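Local coordinates for putative acetamidase/formamidase (Yersinia enterocolitica subsp. palearctica serotype O:3, PDB 5UBU), which probably hydrolyses carbon-nitrogen bonds, other than peptide bonds, in linear amides such as acetamide or formamide, at residues Asn183-Thr186 with Gly192-Asp195; His26-Glu31 with Pro86-Ile91; Asp62-Ala67 with Gln77-Pro82; Val175-Asp180 with Asp188-Asn193. All coordinates share one frame; numbering follows the deposited sequence. Where two conformers were deposited one is given.

How the contacts relate
Contacts 1, 2 and 4 are buried, whereas contact 3 is only partly buried, its centre about 19 Å from the centre of the chain. Contacts 1 and 4 both end on strand 191-193 and share G192 and N193, with centres about 9 Å apart; contact 1 is polar and reaches a sodium ion, while contact 4 joins the turn before that strand to the end of strand 169-175. Contact 2 reaches the same sheet through strand 87-93, but meets it with an apolar leucine and one water. Contact 3, nested in the loop that contact 2 closes, is almost wholly apolar. P82 and P86 bring contact 3 against contacts 1 and 2 respectively.

Contact 1: Asn183-Thr186 with Gly192-Asp195; sequences NSLT and GNMD. With NA (sodium ion), chain H.
N193 sends its carboxamide between the loop 183-186 and a sodium ion, using a different atom for each. Its ND2 donates to L185 O at 2.9 Å and the hydrogen points nearly straight at the oxygen (162°). The acceptor lies close to the amide plane of N193, yet from the side of L185 the donor sits above the carbonyl plane. CG anti to the backbone N (chi1 -169°) carries the amide along the L185 side chain, and the two lie side by side with CD1 of L185 3.7 Å from ND2. The other end of the amide, OD1, is 2.2 Å from the sodium. D195 grips the same ion with both carboxylate oxygens, OD1 at 2.3 Å and OD2 at 2.7 Å, so the ion lies almost in the carboxylate plane. This is the tight part, and here N85 packs on N193 and donates to S184 O.

Toward T186 the contact loosens: N193 N reaches T186 O only in a weak bond of 3.4 Å, and T186 is partly exposed. Here the loop holds itself in shape. OD1 of N183 accepts from L185 N and, at 2.8 Å, from T186 OG1, which arrive at opposite faces of its plane; the first bond makes an Asx turn within a type I turn. D220 and a water complete a sodium site built from one amide and two carboxylates.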
loop_
_atom_site.group_PDB
_atom_site.type_symbol
_atom_site.label_atom_id
_atom_site.label_comp_id
_atom_site.label_asym_id
_atom_site.label_seq_id
_atom_site.Cartn_x
_atom_site.Cartn_y
_atom_site.Cartn_z
ATOM N N ASN B 183 -20.959 6.209 3.610
ATOM C CA ASN B 183 -21.432 6.801 2.349
ATOM C C ASN B 183 -21.637 5.757 1.246
ATOM O O ASN B 183 -21.074 4.659 1.287
ATOM C CB ASN B 183 -20.589 8.013 1.880
ATOM C CG ASN B 183 -19.168 7.659 1.495
ATOM O OD1 ASN B 183 -18.917 6.679 0.801
ATOM N ND2 ASN B 183 -18.238 8.519 1.872
ATOM N N SER B 184 -22.465 6.124 0.276
ATOM C CA SER B 184 -22.811 5.249 -0.840
ATOM C C SER B 184 -21.679 5.025 -1.838
ATOM O O SER B 184 -21.853 4.282 -2.806
ATOM C CB SER B 184 -24.034 5.815 -1.564
ATOM O OG SER B 184 -23.780 7.134 -2.024
ATOM N N LEU B 185 -20.529 5.660 -1.614
ATOM C CA LEU B 185 -19.395 5.486 -2.510
ATOM C C LEU B 185 -18.406 4.453 -1.962
ATOM O O LEU B 185 -17.549 3.969 -2.699
ATOM C CB LEU B 185 -18.672 6.819 -2.700
ATOM C CG LEU B 185 -17.662 6.901 -3.854
ATOM C CD1 LEU B 185 -18.390 6.816 -5.183
ATOM C CD2 LEU B 185 -16.856 8.183 -3.796
ATOM N N THR B 186 -18.548 4.094 -0.688
ATOM C CA THR B 186 -17.629 3.168 -0.027
ATOM C C THR B 186 -18.121 1.716 0.205
ATOM O O THR B 186 -19.241 1.514 0.671
ATOM C CB THR B 186 -17.260 3.735 1.371
ATOM O OG1 THR B 186 -16.694 5.043 1.235
ATOM C CG2 THR B 186 -16.265 2.841 2.090
ATOM N N GLY B 192 -21.848 -2.573 0.154
ATOM C CA GLY B 192 -21.590 -1.215 -0.317
ATOM C C GLY B 192 -21.215 -1.129 -1.783
ATOM O O GLY B 192 -21.592 -1.992 -2.577
ATOM N N ASN B 193 -20.461 -0.081 -2.124
ATOM C CA ASN B 193 -20.023 0.186 -3.495
ATOM C C ASN B 193 -18.845 -0.725 -3.860
ATOM O O ASN B 193 -17.700 -0.282 -3.996
ATOM C CB ASN B 193 -19.638 1.668 -3.626
ATOM C CG ASN B 193 -19.414 2.100 -5.059
ATOM O OD1 ASN B 193 -19.946 1.500 -5.988
ATOM N ND2 ASN B 193 -18.656 3.171 -5.242
HETATM N N MSE B 194 -19.152 -2.006 -4.031
HETATM C CA MSE B 194 -18.147 -3.018 -4.346
HETATM C C MSE B 194 -17.733 -3.038 -5.793
HETATM O O MSE B 194 -16.588 -3.346 -6.102
HETATM C CB MSE B 194 -18.712 -4.394 -4.001
HETATM C CG MSE B 194 -19.008 -4.526 -2.510
HETATM SE SE MSE B 194 -19.921 -6.226 -2.146
HETATM C CE MSE B 194 -21.664 -5.864 -2.985
ATOM N N ASP B 195 -18.664 -2.726 -6.687
ATOM C CA ASP B 195 -18.398 -2.731 -8.123
ATOM C C ASP B 195 -17.725 -4.043 -8.567
ATOM O O ASP B 195 -16.662 -4.038 -9.172
ATOM C CB ASP B 195 -17.554 -1.516 -8.527
ATOM C CG ASP B 195 -18.259 -0.181 -8.291
ATOM O OD1 ASP B 195 -19.510 -0.127 -8.255
ATOM O OD2 ASP B 195 -17.544 0.838 -8.172
HETATM NA NA NA H . -19.949 2.087 -8.150
HETATM O O HOH W 1 -17.626 3.789 -8.577
#

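Contact 2: His26-Glu31 with Pro86-Ile91; sequences HHLTEE and PQNGPI
Two beta-sheets face each other where L28, on outermost strand 25-28 of the nine-stranded sheet, points toward N88 and I91 of strand 87-93. CG of L28 is anti to its backbone N (chi1 180°), and this carries CD2 to the other sheet. CD2 does most of the touching: it lies 4.0 Å from CD1 of I91, whose side chain it meets at a slant, and also 4.0 Å from CB of N88. The N88 side chain runs past the leucine in the opposite direction, bringing ND2 to 3.9 Å from L28 CG.

The axes of the short strand segments approach to 9.9 Å, with 137° between their N-to-C directions, a spacing of packed sheets and not of paired neighbours, so no direct hydrogen bond joins them. One water does so instead. It donates to L28 O at 3.0 Å and accepts from N88 ND2 at 2.8 Å, linking the leucine carbonyl to the buried amide. L28 is the centre of an inverse gamma turn, after which the chain leaves the strand and enters helix 30-33, with T29 as its N-cap. ND2 of N88 has a second partner in OE1 of Q33, at the far end of that helix, and Q33 OE1 also accepts from G89 N.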
loop_
_atom_site.group_PDB
_atom_site.type_symbol
_atom_site.label_atom_id
_atom_site.label_comp_id
_atom_site.label_asym_id
_atom_site.label_seq_id
_atom_site.Cartn_x
_atom_site.Cartn_y
_atom_site.Cartn_z
ATOM N N HIS B 26 -43.155 -6.817 -4.638
ATOM C CA HIS B 26 -43.281 -5.401 -4.310
ATOM C C HIS B 26 -42.642 -4.591 -5.423
ATOM O O HIS B 26 -41.651 -5.022 -6.000
ATOM C CB HIS B 26 -42.580 -5.113 -2.989
ATOM C CG HIS B 26 -42.992 -6.030 -1.878
ATOM N ND1 HIS B 26 -44.087 -5.793 -1.078
ATOM C CD2 HIS B 26 -42.457 -7.196 -1.447
ATOM C CE1 HIS B 26 -44.202 -6.769 -0.198
ATOM N NE2 HIS B 26 -43.224 -7.632 -0.398
ATOM N N HIS B 27 -43.222 -3.435 -5.729
ATOM C CA HIS B 27 -42.711 -2.567 -6.788
ATOM C C HIS B 27 -42.123 -1.337 -6.111
ATOM O O HIS B 27 -42.865 -0.446 -5.715
ATOM C CB HIS B 27 -43.853 -2.157 -7.739
ATOM C CG HIS B 27 -44.657 -3.316 -8.278
ATOM N ND1 HIS B 27 -44.341 -3.967 -9.453
ATOM C CD2 HIS B 27 -45.748 -3.950 -7.783
ATOM C CE1 HIS B 27 -45.198 -4.953 -9.654
ATOM N NE2 HIS B 27 -46.063 -4.963 -8.656
ATOM N N LEU B 28 -40.800 -1.304 -5.947
ATOM C CA LEU B 28 -40.129 -0.166 -5.309
ATOM C C LEU B 28 -39.871 0.923 -6.350
ATOM O O LEU B 28 -38.770 1.072 -6.860
ATOM C CB LEU B 28 -38.841 -0.605 -4.585
ATOM C CG LEU B 28 -38.009 0.477 -3.872
ATOM C CD1 LEU B 28 -38.858 1.385 -2.993
ATOM C CD2 LEU B 28 -36.902 -0.163 -3.053
ATOM N N THR B 29 -40.923 1.670 -6.656
ATOM C CA THR B 29 -40.861 2.762 -7.612
ATOM C C THR B 29 -40.230 3.991 -6.962
ATOM O O THR B 29 -39.971 4.003 -5.760
ATOM C CB THR B 29 -42.279 3.160 -8.079
ATOM O OG1 THR B 29 -43.050 3.612 -6.959
ATOM C CG2 THR B 29 -43.001 1.994 -8.722
ATOM N N GLU B 30 -39.988 5.022 -7.762
ATOM C CA GLU B 30 -39.437 6.271 -7.255
ATOM C C GLU B 30 -40.419 6.956 -6.291
ATOM O O GLU B 30 -40.006 7.635 -5.357
ATOM C CB GLU B 30 -39.110 7.205 -8.420
ATOM C CG GLU B 30 -37.962 6.718 -9.290
ATOM C CD GLU B 30 -37.780 7.574 -10.528
ATOM O OE1 GLU B 30 -38.741 7.622 -11.320
ATOM O OE2 GLU B 30 -36.696 8.155 -10.732
ATOM N N GLU B 31 -41.719 6.759 -6.526
ATOM C CA GLU B 31 -42.774 7.354 -5.695
ATOM C C GLU B 31 -42.771 6.683 -4.309
ATOM O O GLU B 31 -43.042 7.335 -3.308
ATOM C CB GLU B 31 -44.133 7.233 -6.414
ATOM C CG GLU B 31 -45.188 8.304 -6.110
ATOM C CD GLU B 31 -45.991 8.119 -4.830
ATOM O OE1 GLU B 31 -46.830 9.007 -4.552
ATOM O OE2 GLU B 31 -45.817 7.100 -4.109
ATOM N N PRO B 86 -27.032 7.163 -5.794
ATOM C CA PRO B 86 -28.241 7.326 -4.990
ATOM C C PRO B 86 -28.808 5.937 -4.691
ATOM O O PRO B 86 -28.959 5.130 -5.611
ATOM C CB PRO B 86 -29.171 8.109 -5.917
ATOM C CG PRO B 86 -28.653 7.844 -7.284
ATOM C CD PRO B 86 -27.172 7.816 -7.102
ATOM N N GLN B 87 -29.119 5.675 -3.424
ATOM C CA GLN B 87 -29.593 4.351 -3.002
ATOM C C GLN B 87 -31.077 4.159 -2.788
ATOM O O GLN B 87 -31.744 5.032 -2.246
ATOM C CB GLN B 87 -28.920 3.983 -1.661
ATOM C CG GLN B 87 -27.407 3.881 -1.731
ATOM C CD GLN B 87 -26.953 2.740 -2.612
ATOM O OE1 GLN B 87 -27.326 1.575 -2.398
ATOM N NE2 GLN B 87 -26.109 3.059 -3.588
ATOM N N ASN B 88 -31.575 3.006 -3.237
ATOM C CA ASN B 88 -32.950 2.588 -2.964
ATOM C C ASN B 88 -32.854 1.902 -1.607
ATOM O O ASN B 88 -31.819 1.308 -1.282
ATOM C CB ASN B 88 -33.479 1.614 -4.015
ATOM C CG ASN B 88 -34.038 2.311 -5.222
ATOM O OD1 ASN B 88 -33.421 2.350 -6.273
ATOM N ND2 ASN B 88 -35.211 2.913 -5.059
ATOM N N GLY B 89 -33.913 1.986 -0.815
ATOM C CA GLY B 89 -33.918 1.376 0.514
ATOM C C GLY B 89 -34.047 2.447 1.584
ATOM O O GLY B 89 -34.175 3.632 1.263
ATOM N N PRO B 90 -33.980 2.056 2.856
ATOM C CA PRO B 90 -33.774 0.681 3.282
ATOM C C PRO B 90 -35.010 -0.214 3.224
ATOM O O PRO B 90 -36.118 0.231 3.527
ATOM C CB PRO B 90 -33.340 0.831 4.743
ATOM C CG PRO B 90 -33.946 2.097 5.196
ATOM C CD PRO B 90 -34.077 2.982 3.994
ATOM N N ILE B 91 -34.793 -1.465 2.827
ATOM C CA ILE B 91 -35.833 -2.479 2.763
ATOM C C ILE B 91 -35.698 -3.296 4.045
ATOM O O ILE B 91 -34.591 -3.681 4.407
ATOM C CB ILE B 91 -35.654 -3.385 1.533
ATOM C CG1 ILE B 91 -35.720 -2.541 0.256
ATOM C CG2 ILE B 91 -36.714 -4.486 1.511
ATOM C CD1 ILE B 91 -35.536 -3.310 -1.034
HETATM O O HOH W 2 -37.157 3.600 -6.937
#

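Contact 3: Asp62-Ala67 with Gln77-Pro82; sequences DAFEGA and QLLKMP
L78 and A67 meet first, at the end of helix 75-78: CD1 of L78 comes within 3.5 Å of A67 O, a methyl group laid against a carbonyl oxygen near the solvent. L79, where the chain leaves helical geometry, carries the main contact. Its CG stands anti to the carbonyl carbon (chi1 -55°), and the branched end reaches across to F64. CD1 lies 3.7 Å from CD1 of F64 and 4.0 Å from CE1, approaching the ring at a slant. CD2 rests against the base of the same side chain, 4.0 Å from F64 CB, and reaches A67 CB more loosely at 4.4 Å.

Opposite L79, residues 62-67 are coiled into two overlapping turns, type I from D62 to E65 and type I' from F64 to A67. OD1 of D62 fixes the coil by accepting from G66 N at 2.9 Å, in a nearly straight bond that arrives above the carboxylate plane. Beyond L79 the chain runs on through a cis peptide to P82, which packs on L185. The turns follow strand 55-59, and F64 rests on I119 of strand 117-122 and E236 of strand 236-237.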
loop_
_atom_site.group_PDB
_atom_site.type_symbol
_atom_site.label_atom_id
_atom_site.label_comp_id
_atom_site.label_asym_id
_atom_site.label_seq_id
_atom_site.Cartn_x
_atom_site.Cartn_y
_atom_site.Cartn_z
ATOM N N ASP B 62 -29.399 6.152 -11.901
ATOM C CA ASP B 62 -27.986 6.023 -12.234
ATOM C C ASP B 62 -27.114 6.645 -11.139
ATOM O O ASP B 62 -27.613 7.327 -10.250
ATOM C CB ASP B 62 -27.671 6.582 -13.645
ATOM C CG ASP B 62 -27.729 8.122 -13.738
ATOM O OD1 ASP B 62 -27.654 8.817 -12.704
ATOM O OD2 ASP B 62 -27.795 8.658 -14.881
ATOM N N ALA B 63 -25.813 6.408 -11.223
ATOM C CA ALA B 63 -24.858 6.925 -10.242
ATOM C C ALA B 63 -24.844 8.448 -10.068
ATOM O O ALA B 63 -24.420 8.941 -9.018
ATOM C CB ALA B 63 -23.464 6.450 -10.597
ATOM N N PHE B 64 -25.309 9.181 -11.074
ATOM C CA PHE B 64 -25.320 10.649 -11.034
ATOM C C PHE B 64 -26.708 11.220 -10.726
ATOM O O PHE B 64 -26.895 12.435 -10.718
ATOM C CB PHE B 64 -24.819 11.193 -12.384
ATOM C CG PHE B 64 -23.616 10.456 -12.919
ATOM C CD1 PHE B 64 -22.385 10.554 -12.269
ATOM C CD2 PHE B 64 -23.714 9.650 -14.057
ATOM C CE1 PHE B 64 -21.276 9.867 -12.749
ATOM C CE2 PHE B 64 -22.608 8.969 -14.527
ATOM C CZ PHE B 64 -21.388 9.071 -13.874
ATOM N N GLU B 65 -27.654 10.327 -10.438
ATOM C CA GLU B 65 -29.056 10.668 -10.156
ATOM C C GLU B 65 -29.627 11.550 -11.280
ATOM O O GLU B 65 -30.269 12.563 -11.033
ATOM C CB GLU B 65 -29.221 11.292 -8.753
ATOM C CG GLU B 65 -30.661 11.237 -8.246
ATOM C CD GLU B 65 -30.853 11.665 -6.801
ATOM O OE1 GLU B 65 -31.872 11.242 -6.202
ATOM O OE2 GLU B 65 -29.999 12.401 -6.261
ATOM N N GLY B 66 -29.354 11.139 -12.521
ATOM C CA GLY B 66 -29.810 11.835 -13.719
ATOM C C GLY B 66 -29.252 13.229 -13.977
ATOM O O GLY B 66 -29.726 13.928 -14.881
ATOM N N ALA B 67 -28.228 13.632 -13.222
ATOM C CA ALA B 67 -27.643 14.972 -13.379
ATOM C C ALA B 67 -26.912 15.177 -14.698
ATOM O O ALA B 67 -26.751 16.318 -15.140
ATOM C CB ALA B 67 -26.705 15.276 -12.224
ATOM N N GLN B 77 -18.789 20.578 -12.418
ATOM C CA GLN B 77 -19.811 21.604 -12.169
ATOM C C GLN B 77 -21.180 21.015 -11.798
ATOM O O GLN B 77 -21.996 21.702 -11.187
ATOM C CB GLN B 77 -19.956 22.511 -13.392
ATOM C CG GLN B 77 -18.696 23.302 -13.710
ATOM C CD GLN B 77 -18.810 24.129 -14.981
ATOM O OE1 GLN B 77 -19.836 24.117 -15.676
ATOM N NE2 GLN B 77 -17.742 24.846 -15.300
ATOM N N LEU B 78 -21.425 19.753 -12.160
ATOM C CA LEU B 78 -22.707 19.096 -11.865
ATOM C C LEU B 78 -22.672 18.069 -10.721
ATOM O O LEU B 78 -23.723 17.680 -10.220
ATOM C CB LEU B 78 -23.243 18.414 -13.129
ATOM C CG LEU B 78 -23.476 19.301 -14.353
ATOM C CD1 LEU B 78 -23.947 18.436 -15.519
ATOM C CD2 LEU B 78 -24.487 20.400 -14.068
ATOM N N LEU B 79 -21.482 17.638 -10.311
ATOM C CA LEU B 79 -21.336 16.645 -9.241
ATOM C C LEU B 79 -20.478 17.159 -8.097
ATOM O O LEU B 79 -19.592 17.998 -8.292
ATOM C CB LEU B 79 -20.675 15.385 -9.798
ATOM C CG LEU B 79 -21.329 14.723 -11.011
ATOM C CD1 LEU B 79 -20.435 13.608 -11.536
ATOM C CD2 LEU B 79 -22.717 14.203 -10.678
ATOM N N LYS B 80 -20.747 16.634 -6.904
ATOM C CA LYS B 80 -20.004 16.970 -5.686
ATOM C C LYS B 80 -19.615 15.626 -5.065
ATOM O O LYS B 80 -20.479 14.902 -4.570
ATOM C CB LYS B 80 -20.882 17.782 -4.728
ATOM C CG LYS B 80 -20.130 18.560 -3.644
ATOM C CD LYS B 80 -21.065 19.397 -2.789
ATOM C CE LYS B 80 -21.713 20.540 -3.569
ATOM N NZ LYS B 80 -22.578 21.378 -2.701
HETATM N N MSE B 81 -18.330 15.270 -5.115
HETATM C CA MSE B 81 -17.881 14.005 -4.526
HETATM C C MSE B 81 -17.973 14.120 -3.016
HETATM O O MSE B 81 -17.765 15.205 -2.481
HETATM C CB MSE B 81 -16.447 13.665 -4.938
HETATM C CG MSE B 81 -16.244 13.466 -6.437
HETATM SE SE MSE B 81 -17.206 11.877 -7.118
HETATM C CE MSE B 81 -18.579 12.943 -8.023
ATOM N N PRO B 82 -18.277 13.034 -2.296
ATOM C CA PRO B 82 -18.524 11.688 -2.839
ATOM C C PRO B 82 -20.007 11.366 -3.085
ATOM O O PRO B 82 -20.377 10.190 -3.070
ATOM C CB PRO B 82 -17.988 10.801 -1.717
ATOM C CG PRO B 82 -18.337 11.561 -0.464
ATOM C CD PRO B 82 -18.351 13.038 -0.821
#

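Contact 4: Val175-Asp180 with Asp188-Asn193; sequences VSPEID and DNHGGN. With NA (sodium ion), chain H.
H190 and V175 are joined twice, once through the backbone and once around the edge of the imidazole. V175 N donates to H190 O at 3.1 Å, with the donor in the carbonyl plane and the N-H aimed well at the oxygen (164°).

Starting at CB, the histidine side chain already touches V175 O at 3.3 Å. CG stands between the backbone N and the carbonyl carbon (chi1 72°), which folds the ring back over its own chain towards G192. From there one edge of the ring follows the valine carbonyl: CG is 3.6 Å from V175 O, and CD2 is 3.3 Å from it, with the oxygen near the ring plane. CD2 also faces CD of P177 at 4.2 Å, obliquely. Round the other edge, H190 ND1 and H190 CE1 both lie beside D188 CB. At the tip, H190 NE2 is the ring atom nearest G192 N, 4.1 Å away; that nitrogen faces one side of the ring, displaced toward its rim.

The loop carrying H190 is a type I turn from D188 to G191, closed by backbone bonds in both directions between those two residues: the two-residue turn of a beta-hairpin joining strands 187-188 and 191-193. V175 lies in the end region of strand 169-175, which pairs antiparallel with 191-193, so its bond to H190 prolongs that pairing into the turn. I182 of strand 182-183 touches both P177 and H190, and beyond G192 the strand runs on to the sodium ligand N193.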
loop_
_atom_site.group_PDB
_atom_site.type_symbol
_atom_site.label_atom_id
_atom_site.label_comp_id
_atom_site.label_asym_id
_atom_site.label_seq_id
_atom_site.Cartn_x
_atom_site.Cartn_y
_atom_site.Cartn_z
ATOM N N VAL B 175 -26.199 -3.773 3.353
ATOM C CA VAL B 175 -27.077 -3.793 4.516
ATOM C C VAL B 175 -26.495 -2.780 5.502
ATOM O O VAL B 175 -25.317 -2.437 5.419
ATOM C CB VAL B 175 -27.234 -5.190 5.137
ATOM C CG1 VAL B 175 -28.042 -6.080 4.217
ATOM C CG2 VAL B 175 -25.887 -5.817 5.454
ATOM N N SER B 176 -27.317 -2.290 6.417
ATOM C CA SER B 176 -26.861 -1.294 7.382
ATOM C C SER B 176 -25.869 -1.796 8.419
ATOM O O SER B 176 -25.948 -2.939 8.841
ATOM C CB SER B 176 -28.051 -0.723 8.150
ATOM O OG SER B 176 -27.618 0.163 9.172
ATOM N N PRO B 177 -24.889 -0.943 8.785
ATOM C CA PRO B 177 -24.007 -1.273 9.887
ATOM C C PRO B 177 -24.831 -1.184 11.173
ATOM O O PRO B 177 -25.964 -0.708 11.140
ATOM C CB PRO B 177 -22.967 -0.154 9.854
ATOM C CG PRO B 177 -22.895 0.243 8.437
ATOM C CD PRO B 177 -24.279 0.064 7.890
ATOM N N GLU B 178 -24.268 -1.610 12.293
ATOM C CA GLU B 178 -25.000 -1.562 13.549
ATOM C C GLU B 178 -25.309 -0.125 13.965
ATOM O O GLU B 178 -26.473 0.206 14.224
ATOM C CB GLU B 178 -24.226 -2.282 14.657
ATOM C CG GLU B 178 -25.012 -2.391 15.954
ATOM C CD GLU B 178 -24.328 -3.226 17.015
ATOM O OE1 GLU B 178 -24.875 -3.263 18.133
ATOM O OE2 GLU B 178 -23.265 -3.841 16.751
ATOM N N ILE B 179 -24.269 0.718 14.017
ATOM C CA ILE B 179 -24.437 2.137 14.418
ATOM C C ILE B 179 -23.868 3.153 13.436
ATOM O O ILE B 179 -24.272 4.307 13.468
ATOM C CB ILE B 179 -23.850 2.423 15.827
ATOM C CG1 ILE B 179 -22.321 2.236 15.862
ATOM C CG2 ILE B 179 -24.537 1.543 16.867
ATOM C CD1 ILE B 179 -21.692 2.670 17.168
ATOM N N ASP B 180 -22.935 2.738 12.585
ATOM C CA ASP B 180 -22.349 3.650 11.599
ATOM C C ASP B 180 -23.259 3.870 10.411
ATOM O O ASP B 180 -24.192 3.110 10.182
ATOM C CB ASP B 180 -21.005 3.108 11.076
ATOM C CG ASP B 180 -19.899 3.142 12.112
ATOM O OD1 ASP B 180 -20.130 3.650 13.239
ATOM O OD2 ASP B 180 -18.792 2.654 11.783
ATOM N N ASP B 188 -17.455 -1.969 2.225
ATOM C CA ASP B 188 -16.843 -2.350 3.499
ATOM C C ASP B 188 -17.382 -3.739 3.886
ATOM O O ASP B 188 -17.770 -4.512 3.006
ATOM C CB ASP B 188 -17.163 -1.253 4.537
ATOM C CG ASP B 188 -16.146 -1.165 5.651
ATOM O OD1 ASP B 188 -15.695 -2.220 6.175
ATOM O OD2 ASP B 188 -15.827 -0.009 6.015
ATOM N N ASN B 189 -17.403 -4.064 5.177
ATOM C CA ASN B 189 -17.904 -5.384 5.617
ATOM C C ASN B 189 -19.431 -5.542 5.581
ATOM O O ASN B 189 -19.961 -6.595 5.947
ATOM C CB ASN B 189 -17.345 -5.756 7.007
ATOM C CG ASN B 189 -17.739 -4.778 8.106
ATOM O OD1 ASN B 189 -18.765 -4.110 8.048
ATOM N ND2 ASN B 189 -16.925 -4.728 9.135
ATOM N N HIS B 190 -20.111 -4.487 5.148
ATOM C CA HIS B 190 -21.567 -4.465 5.043
ATOM C C HIS B 190 -22.017 -4.565 3.584
ATOM O O HIS B 190 -23.217 -4.579 3.301
ATOM C CB HIS B 190 -22.086 -3.147 5.615
ATOM C CG HIS B 190 -21.810 -1.961 4.743
ATOM N ND1 HIS B 190 -20.533 -1.549 4.427
ATOM C CD2 HIS B 190 -22.643 -1.078 4.145
ATOM C CE1 HIS B 190 -20.589 -0.485 3.650
ATOM N NE2 HIS B 190 -21.859 -0.174 3.464
ATOM N N GLY B 191 -21.048 -4.640 2.671
ATOM C CA GLY B 191 -21.300 -4.677 1.237
ATOM C C GLY B 191 -20.900 -3.294 0.743
ATOM O O GLY B 191 -19.744 -2.887 0.888
ATOM N N GLY B 192 -21.848 -2.573 0.154
ATOM C CA GLY B 192 -21.590 -1.215 -0.317
ATOM C C GLY B 192 -21.215 -1.129 -1.783
ATOM O O GLY B 192 -21.592 -1.992 -2.577
ATOM N N ASN B 193 -20.461 -0.081 -2.124
ATOM C CA ASN B 193 -20.023 0.186 -3.495
ATOM C C ASN B 193 -18.845 -0.725 -3.860
ATOM O O ASN B 193 -17.700 -0.282 -3.996
ATOM C CB ASN B 193 -19.638 1.668 -3.626
ATOM C CG ASN B 193 -19.414 2.100 -5.059
ATOM O OD1 ASN B 193 -19.946 1.500 -5.988
ATOM N ND2 ASN B 193 -18.656 3.171 -5.242
HETATM NA NA NA H . -19.949 2.087 -8.150
HETATM O O HOH W 1 -17.626 3.789 -8.577
#